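Local coordinates for protein putative methylase (Clostridium difficile, PDB 3LDU) that probably methylates guanine bases of ribosomal RNA through a Rossmann-like methyltransferase domain, which in this crystal holds GTP, at residues V200-G205 with G303-N308; T208-A213 with F258-Y263. One frame throughout, in Å; residues are numbered along the deposited sequence.

Contact 1: residues V200-G205 with G303-N308; sequences VDPMCG and GFIITN. With GTP (guanosine-5'-triphosphate), chain B.
Two backbone hydrogen bonds join strands 199-201 and 304-307 in parallel register, V200 being bridged to I305. The amide of V200 meets F304 O at 2.9 Å, nearly along the C=O axis, whereas I306 N reaches V200 O at 3.3 Å from above the carbonyl plane. V200 O also receives a CA-H...O contact from I305.

Side-chain polarity takes over where the strands end. D201, its CG anti to the backbone N (chi1 178°), reaches across to T307, their side chains crossing at about a right angle, and OD1 accepts from two donors: T307 OG1 at 2.7 Å and M203 N at 3.1 Å, the latter closing an Asx turn. Both approach from above the carboxylate plane. A water donates to D201 OD2 and to M203 O and accepts from N308 N, so the buried acid is gripped through both oxygens.

Apolar packing adds to this: P202 CD lies across I305 CG2 at 3.8 Å, and selenomethionine M203, bent at chi3 (-80°), brings CE against the T307 side chain, 3.5 Å from OG1. M203 CG rests 3.4 Å from N3 of the GTP base, and P202 O lies 2.6 Å from GTP N2, placing this loop in the nucleotide pocket.

The pair occupies the middle of the methyltransferase sheet, between strands 260-264 and 339-344; helix 315-333 packs on P202, M203 and I305, and helix 208-217 on D201 and I306.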
ATOM      1  N   VAL A 200      16.010  14.293   2.473  1.00 23.89           N
ATOM      2  CA  VAL A 200      15.188  15.494   2.557  1.00 18.12           C
ATOM      3  C   VAL A 200      14.002  15.392   1.608  1.00 23.56           C
ATOM      4  O   VAL A 200      14.164  14.989   0.469  1.00 21.61           O
ATOM      5  CB  VAL A 200      15.992  16.754   2.150  1.00 20.23           C
ATOM      6  CG1 VAL A 200      15.150  18.008   2.368  1.00 19.34           C
ATOM      7  CG2 VAL A 200      17.289  16.816   2.933  1.00 20.83           C
ATOM      8  N   ASP A 201      12.815  15.764   2.080  1.00 19.86           N
ATOM      9  CA  ASP A 201      11.671  15.994   1.196  1.00 17.70           C
ATOM     10  C   ASP A 201      11.331  17.474   1.339  1.00 18.55           C
ATOM     11  O   ASP A 201      10.683  17.869   2.314  1.00 20.70           O
ATOM     12  CB  ASP A 201      10.462  15.141   1.617  1.00 17.10           C
ATOM     13  CG  ASP A 201       9.243  15.387   0.737  1.00 21.35           C
ATOM     14  OD1 ASP A 201       9.292  16.334  -0.077  1.00 20.45           O
ATOM     15  OD2 ASP A 201       8.233  14.650   0.860  1.00 22.42           O
ATOM     16  N   PRO A 202      11.758  18.299   0.369  1.00 23.06           N
ATOM     17  CA  PRO A 202      11.652  19.761   0.497  1.00 21.51           C
ATOM     18  C   PRO A 202      10.282  20.340   0.118  1.00 20.91           C
ATOM     19  O   PRO A 202      10.122  21.565   0.120  1.00 21.92           O
ATOM     20  CB  PRO A 202      12.745  20.266  -0.456  1.00 20.36           C
ATOM     21  CG  PRO A 202      12.761  19.262  -1.556  1.00 18.10           C
ATOM     22  CD  PRO A 202      12.431  17.901  -0.877  1.00 20.53           C
HETATM   23  N   MSE A 203       9.318  19.476  -0.204  1.00 21.73           N
HETATM   24  CA  MSE A 203       7.931  19.885  -0.431  1.00 19.56           C
HETATM   25  C   MSE A 203       7.054  18.811   0.214  1.00 21.47           C
HETATM   26  O   MSE A 203       6.262  18.136  -0.449  1.00 20.35           O
HETATM   27  CB  MSE A 203       7.636  20.006  -1.923  1.00 23.71           C
HETATM   28  CG  MSE A 203       8.451  21.113  -2.609  1.00 20.60           C
HETATM   29 SE   MSE A 203       8.396  20.968  -4.558  0.70 25.89          SE
HETATM   30  CE  MSE A 203       9.744  19.570  -4.728  1.00 24.85           C
ATOM     31  N   CYS A 204       7.209  18.686   1.527  1.00 20.43           N
ATOM     32  CA  CYS A 204       6.813  17.470   2.228  1.00 20.36           C
ATOM     33  C   CYS A 204       5.328  17.348   2.530  1.00 20.02           C
ATOM     34  O   CYS A 204       4.863  16.258   2.873  1.00 19.72           O
ATOM     35  CB  CYS A 204       7.616  17.336   3.516  1.00 20.53           C
ATOM     36  SG  CYS A 204       7.238  18.612   4.726  1.00 21.46           S
ATOM     37  N   GLY A 205       4.590  18.450   2.427  1.00 19.74           N
ATOM     38  CA  GLY A 205       3.175  18.448   2.757  1.00 19.77           C
ATOM     39  C   GLY A 205       2.941  17.897   4.157  1.00 21.64           C
ATOM     40  O   GLY A 205       3.630  18.282   5.093  1.00 21.53           O
ATOM     41  N   GLY A 303      23.604  13.103  -0.334  1.00 28.42           N
ATOM     42  CA  GLY A 303      22.277  13.051   0.255  1.00 23.67           C
ATOM     43  C   GLY A 303      21.224  12.553  -0.726  1.00 25.09           C
ATOM     44  O   GLY A 303      21.494  12.331  -1.912  1.00 25.89           O
ATOM     45  N   PHE A 304      20.008  12.382  -0.224  1.00 25.79           N
ATOM     46  CA  PHE A 304      18.885  11.940  -1.040  1.00 22.74           C
ATOM     47  C   PHE A 304      17.742  12.933  -0.934  1.00 21.34           C
ATOM     48  O   PHE A 304      17.485  13.460   0.141  1.00 22.45           O
ATOM     49  CB  PHE A 304      18.374  10.584  -0.544  1.00 22.07           C
ATOM     50  CG  PHE A 304      19.305   9.450  -0.813  1.00 21.42           C
ATOM     51  CD1 PHE A 304      19.167   8.685  -1.953  1.00 27.31           C
ATOM     52  CD2 PHE A 304      20.315   9.141   0.084  1.00 24.34           C
ATOM     53  CE1 PHE A 304      20.024   7.639  -2.199  1.00 32.39           C
ATOM     54  CE2 PHE A 304      21.175   8.097  -0.159  1.00 32.72           C
ATOM     55  CZ  PHE A 304      21.030   7.345  -1.302  1.00 30.50           C
ATOM     56  N   ILE A 305      17.053  13.167  -2.048  1.00 22.22           N
ATOM     57  CA  ILE A 305      15.780  13.883  -2.039  1.00 20.36           C
ATOM     58  C   ILE A 305      14.718  12.955  -2.623  1.00 19.60           C
ATOM     59  O   ILE A 305      14.932  12.352  -3.684  1.00 18.37           O
ATOM     60  CB  ILE A 305      15.837  15.175  -2.864  1.00 18.25           C
ATOM     61  CG1 ILE A 305      16.601  16.252  -2.090  1.00 21.17           C
ATOM     62  CG2 ILE A 305      14.420  15.665  -3.179  1.00 21.27           C
ATOM     63  CD1 ILE A 305      17.207  17.363  -2.985  1.00 21.99           C
ATOM     64  N   ILE A 306      13.605  12.786  -1.907  1.00 19.67           N
ATOM     65  CA  ILE A 306      12.464  12.045  -2.444  1.00 18.92           C
ATOM     66  C   ILE A 306      11.272  12.927  -2.198  1.00 19.86           C
ATOM     67  O   ILE A 306      11.029  13.338  -1.053  1.00 20.26           O
ATOM     68  CB  ILE A 306      12.260  10.693  -1.725  1.00 19.75           C
ATOM     69  CG1 ILE A 306      13.517   9.826  -1.848  1.00 19.09           C
ATOM     70  CG2 ILE A 306      11.068   9.942  -2.326  1.00 17.45           C
ATOM     71  CD1 ILE A 306      13.450   8.549  -1.000  1.00 22.63           C
ATOM     72  N   THR A 307      10.537  13.263  -3.251  1.00 17.72           N
ATOM     73  CA  THR A 307       9.506  14.280  -3.094  1.00 16.23           C
ATOM     74  C   THR A 307       8.364  14.180  -4.103  1.00 20.97           C
ATOM     75  O   THR A 307       8.516  13.606  -5.186  1.00 18.63           O
ATOM     76  CB  THR A 307      10.139  15.707  -3.178  1.00 16.44           C
ATOM     77  OG1 THR A 307       9.192  16.682  -2.742  1.00 21.93           O
ATOM     78  CG2 THR A 307      10.604  16.014  -4.606  1.00 17.95           C
ATOM     79  N   ASN A 308       7.231  14.776  -3.725  1.00 20.40           N
ATOM     80  CA  ASN A 308       5.987  14.739  -4.484  1.00 20.99           C
ATOM     81  C   ASN A 308       5.536  16.193  -4.709  1.00 20.17           C
ATOM     82  O   ASN A 308       4.784  16.754  -3.907  1.00 18.83           O
ATOM     83  CB  ASN A 308       4.977  13.907  -3.651  1.00 22.00           C
ATOM     84  CG  ASN A 308       3.567  13.906  -4.203  1.00 24.38           C
ATOM     85  OD1 ASN A 308       2.594  14.049  -3.446  1.00 31.06           O
ATOM     86  ND2 ASN A 308       3.433  13.685  -5.487  1.00 21.25           N
TER
HETATM   87  PG  GTP B 383       2.204  14.303   1.175  0.70 67.03           P
HETATM   88  O1G GTP B 383       3.652  14.219   1.610  0.70 70.63           O
HETATM   89  O2G GTP B 383       1.656  12.906   1.075  0.70 65.55           O
HETATM   90  O3G GTP B 383       1.370  15.045   2.194  0.70 62.43           O
HETATM   91  O3B GTP B 383       2.150  15.048  -0.263  0.70 73.72           O
HETATM   92  PB  GTP B 383       1.568  16.552  -0.372  0.70 99.85           P
HETATM   93  O1B GTP B 383       0.137  16.459  -0.842  0.70 98.87           O
HETATM   94  O2B GTP B 383       1.610  17.251   0.960  0.70102.45           O
HETATM   95  O3A GTP B 383       2.408  17.386  -1.472  0.70 44.75           O
HETATM   96  PA  GTP B 383       1.530  18.264  -2.514  0.70 39.98           P
HETATM   97  O1A GTP B 383       0.477  19.018  -1.731  0.70 59.58           O
HETATM   98  O2A GTP B 383       0.871  17.375  -3.542  0.70 55.74           O
HETATM   99  O5' GTP B 383       2.493  19.352  -3.195  0.90 50.49           O
HETATM  100  C5' GTP B 383       3.788  19.428  -2.688  0.90 48.50           C
HETATM  101  C4' GTP B 383       3.793  20.445  -1.553  0.90 43.60           C
HETATM  102  O4' GTP B 383       4.755  21.397  -1.912  0.90 43.80           O
HETATM  103  C3' GTP B 383       2.503  21.231  -1.306  0.90 34.80           C
HETATM  104  O3' GTP B 383       2.110  21.001   0.030  0.90 32.86           O
HETATM  105  C2' GTP B 383       2.862  22.704  -1.478  0.90 35.36           C
HETATM  106  O2' GTP B 383       2.444  23.508  -0.393  0.90 33.59           O
HETATM  107  C1' GTP B 383       4.369  22.661  -1.437  0.90 36.80           C
HETATM  108  N9  GTP B 383       5.071  23.648  -2.266  0.90 29.38           N
HETATM  109  C8  GTP B 383       4.706  24.289  -3.421  0.90 30.85           C
HETATM  110  N7  GTP B 383       5.744  25.090  -3.785  0.90 34.27           N
HETATM  111  C5  GTP B 383       6.742  24.962  -2.873  0.90 33.33           C
HETATM  112  C6  GTP B 383       8.003  25.537  -2.755  0.90 38.65           C
HETATM  113  O6  GTP B 383       8.420  26.355  -3.589  0.90 36.72           O
HETATM  114  N1  GTP B 383       8.787  25.172  -1.680  0.90 34.03           N
HETATM  115  C2  GTP B 383       8.338  24.260  -0.741  0.90 32.61           C
HETATM  116  N2  GTP B 383       9.136  23.933   0.262  0.90 30.66           N
HETATM  117  N3  GTP B 383       7.074  23.686  -0.844  0.90 25.23           N
HETATM  118  C4  GTP B 383       6.316  24.049  -1.911  0.90 33.81           C
HETATM  119  O   HOH W   1       6.389  15.323  -1.026  1.00 20.36           O

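Contact 2: residues T208-A213 with F258-Y263; sequences TILIEA and FKIYGY. With GTP (guanosine-5'-triphosphate), chain B; FMT (formic acid), chain D.
L210 is the main point at which helix 208-217, in the link between parallel strands 199-201 and 260-264 of the Rossmann-like domain, meets the sheet. The axes of 208-213 and 260-263 run nearly antiparallel (170°), 8.9 Å apart at their closest. In L210, chi1 of -65° aims CG at the strand, and the extended chi2 sets CD1 over the backbone, 3.3 Å from G262 CA and 3.4 Å from Y261 O, where the glycine has no side chain to obstruct it. CD2 instead lies beside I260, meeting its CD1 at 3.8 Å. I260 holds CG1 in the crowded position between backbone N and carbonyl carbon (chi1 63°), and CD1 also comes within 3.5 Å of L210 O and 4.1 Å of A213 CB.

Away from this core the contact loosens. Y261 and Y263 direct their side chains off the helix and are partly exposed, while the amide of exposed K259 donates to O2 of a bound formic acid, probably from the crystallisation liquor. At the N-terminal end of 208-213, T208 OG1 donates to GTP O2G at 3.1 Å.

Between the segments the chemistry is purely van der Waals, consistent with shape complementarity in a helix whose first residue, T208, contacts GTP.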
ATOM      1  N   THR A 208       3.990  12.431   4.632  1.00 17.56           N
ATOM      2  CA  THR A 208       3.783  10.997   4.409  1.00 16.71           C
ATOM      3  C   THR A 208       5.051  10.274   3.954  1.00 14.47           C
ATOM      4  O   THR A 208       5.380   9.207   4.467  1.00 19.92           O
ATOM      5  CB  THR A 208       2.700  10.787   3.349  1.00 19.06           C
ATOM      6  OG1 THR A 208       1.486  11.401   3.797  1.00 26.34           O
ATOM      7  CG2 THR A 208       2.444   9.298   3.127  1.00 17.58           C
ATOM      8  N   ILE A 209       5.756  10.857   2.988  1.00 17.41           N
ATOM      9  CA  ILE A 209       6.954  10.222   2.470  1.00 18.00           C
ATOM     10  C   ILE A 209       7.982  10.030   3.581  1.00 21.07           C
ATOM     11  O   ILE A 209       8.579   8.966   3.696  1.00 17.70           O
ATOM     12  CB  ILE A 209       7.540  11.028   1.289  1.00 16.39           C
ATOM     13  CG1 ILE A 209       6.621  10.849   0.077  1.00 16.28           C
ATOM     14  CG2 ILE A 209       8.961  10.560   0.957  1.00 20.08           C
ATOM     15  CD1 ILE A 209       7.047  11.658  -1.136  1.00 21.07           C
ATOM     16  N   LEU A 210       8.193  11.065   4.389  1.00 16.22           N
ATOM     17  CA  LEU A 210       9.178  10.986   5.466  1.00 16.42           C
ATOM     18  C   LEU A 210       8.752  10.069   6.609  1.00 17.61           C
ATOM     19  O   LEU A 210       9.572   9.346   7.162  1.00 19.47           O
ATOM     20  CB  LEU A 210       9.493  12.369   6.017  1.00 18.62           C
ATOM     21  CG  LEU A 210      10.164  13.262   4.982  1.00 17.55           C
ATOM     22  CD1 LEU A 210      10.285  14.697   5.518  1.00 20.40           C
ATOM     23  CD2 LEU A 210      11.505  12.665   4.643  1.00 19.97           C
ATOM     24  N   ILE A 211       7.479  10.119   6.977  1.00 19.39           N
ATOM     25  CA  ILE A 211       6.968   9.164   7.968  1.00 20.17           C
ATOM     26  C   ILE A 211       7.188   7.718   7.503  1.00 20.01           C
ATOM     27  O   ILE A 211       7.688   6.879   8.260  1.00 20.67           O
ATOM     28  CB  ILE A 211       5.494   9.466   8.326  1.00 17.78           C
ATOM     29  CG1 ILE A 211       5.413  10.822   9.024  1.00 20.20           C
ATOM     30  CG2 ILE A 211       4.902   8.365   9.222  1.00 17.53           C
ATOM     31  CD1 ILE A 211       4.011  11.421   9.105  1.00 23.39           C
ATOM     32  N   GLU A 212       6.842   7.417   6.252  1.00 17.44           N
ATOM     33  CA  GLU A 212       7.099   6.075   5.741  1.00 18.17           C
ATOM     34  C   GLU A 212       8.578   5.715   5.749  1.00 18.81           C
ATOM     35  O   GLU A 212       8.943   4.579   6.096  1.00 20.57           O
ATOM     36  CB  GLU A 212       6.480   5.857   4.360  1.00 19.52           C
ATOM     37  CG  GLU A 212       4.976   5.958   4.373  1.00 19.93           C
ATOM     38  CD  GLU A 212       4.314   4.746   5.045  1.00 19.12           C
ATOM     39  OE1 GLU A 212       4.766   3.604   4.821  1.00 20.84           O
ATOM     40  OE2 GLU A 212       3.343   4.948   5.785  1.00 23.17           O
ATOM     41  N   ALA A 213       9.434   6.675   5.385  1.00 16.99           N
ATOM     42  CA  ALA A 213      10.858   6.402   5.392  1.00 16.95           C
ATOM     43  C   ALA A 213      11.379   6.170   6.810  1.00 18.96           C
ATOM     44  O   ALA A 213      12.194   5.275   7.026  1.00 21.54           O
ATOM     45  CB  ALA A 213      11.642   7.527   4.693  1.00 19.78           C
ATOM     46  N   PHE A 258      18.964   8.629  13.828  1.00 36.26           N
ATOM     47  CA  PHE A 258      19.160   9.347  12.584  1.00 29.71           C
ATOM     48  C   PHE A 258      18.101  10.429  12.488  1.00 32.15           C
ATOM     49  O   PHE A 258      17.146  10.444  13.264  1.00 28.91           O
ATOM     50  CB  PHE A 258      19.090   8.406  11.374  1.00 30.08           C
ATOM     51  CG  PHE A 258      17.764   7.691  11.222  1.00 27.05           C
ATOM     52  CD1 PHE A 258      16.764   8.209  10.410  1.00 27.21           C
ATOM     53  CD2 PHE A 258      17.520   6.496  11.891  1.00 27.27           C
ATOM     54  CE1 PHE A 258      15.546   7.552  10.271  1.00 25.05           C
ATOM     55  CE2 PHE A 258      16.308   5.833  11.753  1.00 30.63           C
ATOM     56  CZ  PHE A 258      15.317   6.359  10.945  1.00 28.01           C
ATOM     57  N   LYS A 259      18.287  11.338  11.541  1.00 30.40           N
ATOM     58  CA  LYS A 259      17.351  12.424  11.326  1.00 29.42           C
ATOM     59  C   LYS A 259      17.139  12.580   9.827  1.00 29.24           C
ATOM     60  O   LYS A 259      18.096  12.533   9.051  1.00 31.97           O
ATOM     61  CB  LYS A 259      17.915  13.728  11.888  1.00 40.79           C
ATOM     62  CG  LYS A 259      16.893  14.640  12.537  1.00 48.77           C
ATOM     63  CD  LYS A 259      16.702  14.277  14.004  1.00 53.06           C
ATOM     64  CE  LYS A 259      16.164  15.446  14.807  1.00 53.70           C
ATOM     65  NZ  LYS A 259      15.795  15.018  16.185  1.00 57.65           N
ATOM     66  N   ILE A 260      15.888  12.758   9.423  1.00 22.99           N
ATOM     67  CA  ILE A 260      15.578  13.132   8.049  1.00 23.44           C
ATOM     68  C   ILE A 260      14.726  14.400   8.114  1.00 24.39           C
ATOM     69  O   ILE A 260      14.199  14.742   9.187  1.00 24.15           O
ATOM     70  CB  ILE A 260      14.889  11.977   7.284  1.00 20.13           C
ATOM     71  CG1 ILE A 260      13.544  11.638   7.923  1.00 16.46           C
ATOM     72  CG2 ILE A 260      15.782  10.755   7.289  1.00 22.44           C
ATOM     73  CD1 ILE A 260      12.875  10.384   7.351  1.00 19.29           C
ATOM     74  N   TYR A 261      14.622  15.118   6.995  1.00 18.08           N
ATOM     75  CA  TYR A 261      14.111  16.482   7.035  1.00 17.52           C
ATOM     76  C   TYR A 261      13.029  16.757   6.014  1.00 20.39           C
ATOM     77  O   TYR A 261      13.136  16.337   4.871  1.00 23.13           O
ATOM     78  CB  TYR A 261      15.266  17.456   6.757  1.00 22.03           C
ATOM     79  CG  TYR A 261      16.345  17.381   7.795  1.00 24.97           C
ATOM     80  CD1 TYR A 261      16.375  18.283   8.848  1.00 25.33           C
ATOM     81  CD2 TYR A 261      17.324  16.396   7.737  1.00 29.49           C
ATOM     82  CE1 TYR A 261      17.363  18.212   9.825  1.00 34.30           C
ATOM     83  CE2 TYR A 261      18.314  16.318   8.703  1.00 35.05           C
ATOM     84  CZ  TYR A 261      18.325  17.225   9.743  1.00 39.37           C
ATOM     85  OH  TYR A 261      19.305  17.147  10.707  1.00 45.47           O
ATOM     86  N   GLY A 262      12.008  17.505   6.426  1.00 20.46           N
ATOM     87  CA  GLY A 262      10.976  17.941   5.503  1.00 19.46           C
ATOM     88  C   GLY A 262      10.849  19.453   5.529  1.00 22.82           C
ATOM     89  O   GLY A 262      11.003  20.074   6.589  1.00 23.65           O
ATOM     90  N   TYR A 263      10.595  20.043   4.362  1.00 20.65           N
ATOM     91  CA  TYR A 263      10.251  21.463   4.256  1.00 19.61           C
ATOM     92  C   TYR A 263       8.989  21.630   3.429  1.00 17.40           C
ATOM     93  O   TYR A 263       8.728  20.837   2.525  1.00 22.06           O
ATOM     94  CB  TYR A 263      11.386  22.257   3.592  1.00 19.76           C
ATOM     95  CG  TYR A 263      12.685  22.120   4.331  1.00 20.82           C
ATOM     96  CD1 TYR A 263      12.968  22.930   5.420  1.00 23.18           C
ATOM     97  CD2 TYR A 263      13.620  21.164   3.957  1.00 24.61           C
ATOM     98  CE1 TYR A 263      14.139  22.791   6.119  1.00 25.44           C
ATOM     99  CE2 TYR A 263      14.804  21.020   4.648  1.00 25.45           C
ATOM    100  CZ  TYR A 263      15.060  21.845   5.723  1.00 27.98           C
ATOM    101  OH  TYR A 263      16.229  21.714   6.430  1.00 30.26           O
TER
HETATM  102  PG  GTP B 383       2.204  14.303   1.175  0.70 67.03           P
HETATM  103  O1G GTP B 383       3.652  14.219   1.610  0.70 70.63           O
HETATM  104  O2G GTP B 383       1.656  12.906   1.075  0.70 65.55           O
HETATM  105  O3G GTP B 383       1.370  15.045   2.194  0.70 62.43           O
HETATM  106  O3B GTP B 383       2.150  15.048  -0.263  0.70 73.72           O
HETATM  107  PB  GTP B 383       1.568  16.552  -0.372  0.70 99.85           P
HETATM  108  O1B GTP B 383       0.137  16.459  -0.842  0.70 98.87           O
HETATM  109  O2B GTP B 383       1.610  17.251   0.960  0.70102.45           O
HETATM  110  O3A GTP B 383       2.408  17.386  -1.472  0.70 44.75           O
HETATM  111  PA  GTP B 383       1.530  18.264  -2.514  0.70 39.98           P
HETATM  112  O1A GTP B 383       0.477  19.018  -1.731  0.70 59.58           O
HETATM  113  O2A GTP B 383       0.871  17.375  -3.542  0.70 55.74           O
HETATM  114  O5' GTP B 383       2.493  19.352  -3.195  0.90 50.49           O
HETATM  115  C5' GTP B 383       3.788  19.428  -2.688  0.90 48.50           C
HETATM  116  C4' GTP B 383       3.793  20.445  -1.553  0.90 43.60           C
HETATM  117  O4' GTP B 383       4.755  21.397  -1.912  0.90 43.80           O
HETATM  118  C3' GTP B 383       2.503  21.231  -1.306  0.90 34.80           C
HETATM  119  O3' GTP B 383       2.110  21.001   0.030  0.90 32.86           O
HETATM  120  C2' GTP B 383       2.862  22.704  -1.478  0.90 35.36           C
HETATM  121  O2' GTP B 383       2.444  23.508  -0.393  0.90 33.59           O
HETATM  122  C1' GTP B 383       4.369  22.661  -1.437  0.90 36.80           C
HETATM  123  N9  GTP B 383       5.071  23.648  -2.266  0.90 29.38           N
HETATM  124  C8  GTP B 383       4.706  24.289  -3.421  0.90 30.85           C
HETATM  125  N7  GTP B 383       5.744  25.090  -3.785  0.90 34.27           N
HETATM  126  C5  GTP B 383       6.742  24.962  -2.873  0.90 33.33           C
HETATM  127  C6  GTP B 383       8.003  25.537  -2.755  0.90 38.65           C
HETATM  128  O6  GTP B 383       8.420  26.355  -3.589  0.90 36.72           O
HETATM  129  N1  GTP B 383       8.787  25.172  -1.680  0.90 34.03           N
HETATM  130  C2  GTP B 383       8.338  24.260  -0.741  0.90 32.61           C
HETATM  131  N2  GTP B 383       9.136  23.933   0.262  0.90 30.66           N
HETATM  132  N3  GTP B 383       7.074  23.686  -0.844  0.90 25.23           N
HETATM  133  C4  GTP B 383       6.316  24.049  -1.911  0.90 33.81           C
HETATM  134  C   FMT D 385      21.486  11.995   9.978  1.00 63.68           C
HETATM  135  O1  FMT D 385      21.968  12.297   8.887  1.00 64.37           O
HETATM  136  O2  FMT D 385      20.755  11.022  10.159  1.00 62.05           O

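In the fold
Contacts 1 and 2 have centres 8 Å apart within one Rossmann-like methyltransferase domain, and contact 2 is nested in the chain loop that contact 1 closes. The order is strand 199-201, helix 208-217, strand 260-264, then strand 304-307. Strands 260-264 and 304-307 flank strand 199-201 in the parallel part of the sheet; strand 199-201 of contact 1 thus lies next to strand 260-264 of contact 2, and both contacts reach the same sheet. D201 N lies 2.9 Å from Y261 O and C204 N 2.8 Å from Y263 O, both probable hydrogen bonds. GTP touches both contacts, its base beside residues 200-205 and its gamma-phosphate at T208, so both line parts of the GTP pocket.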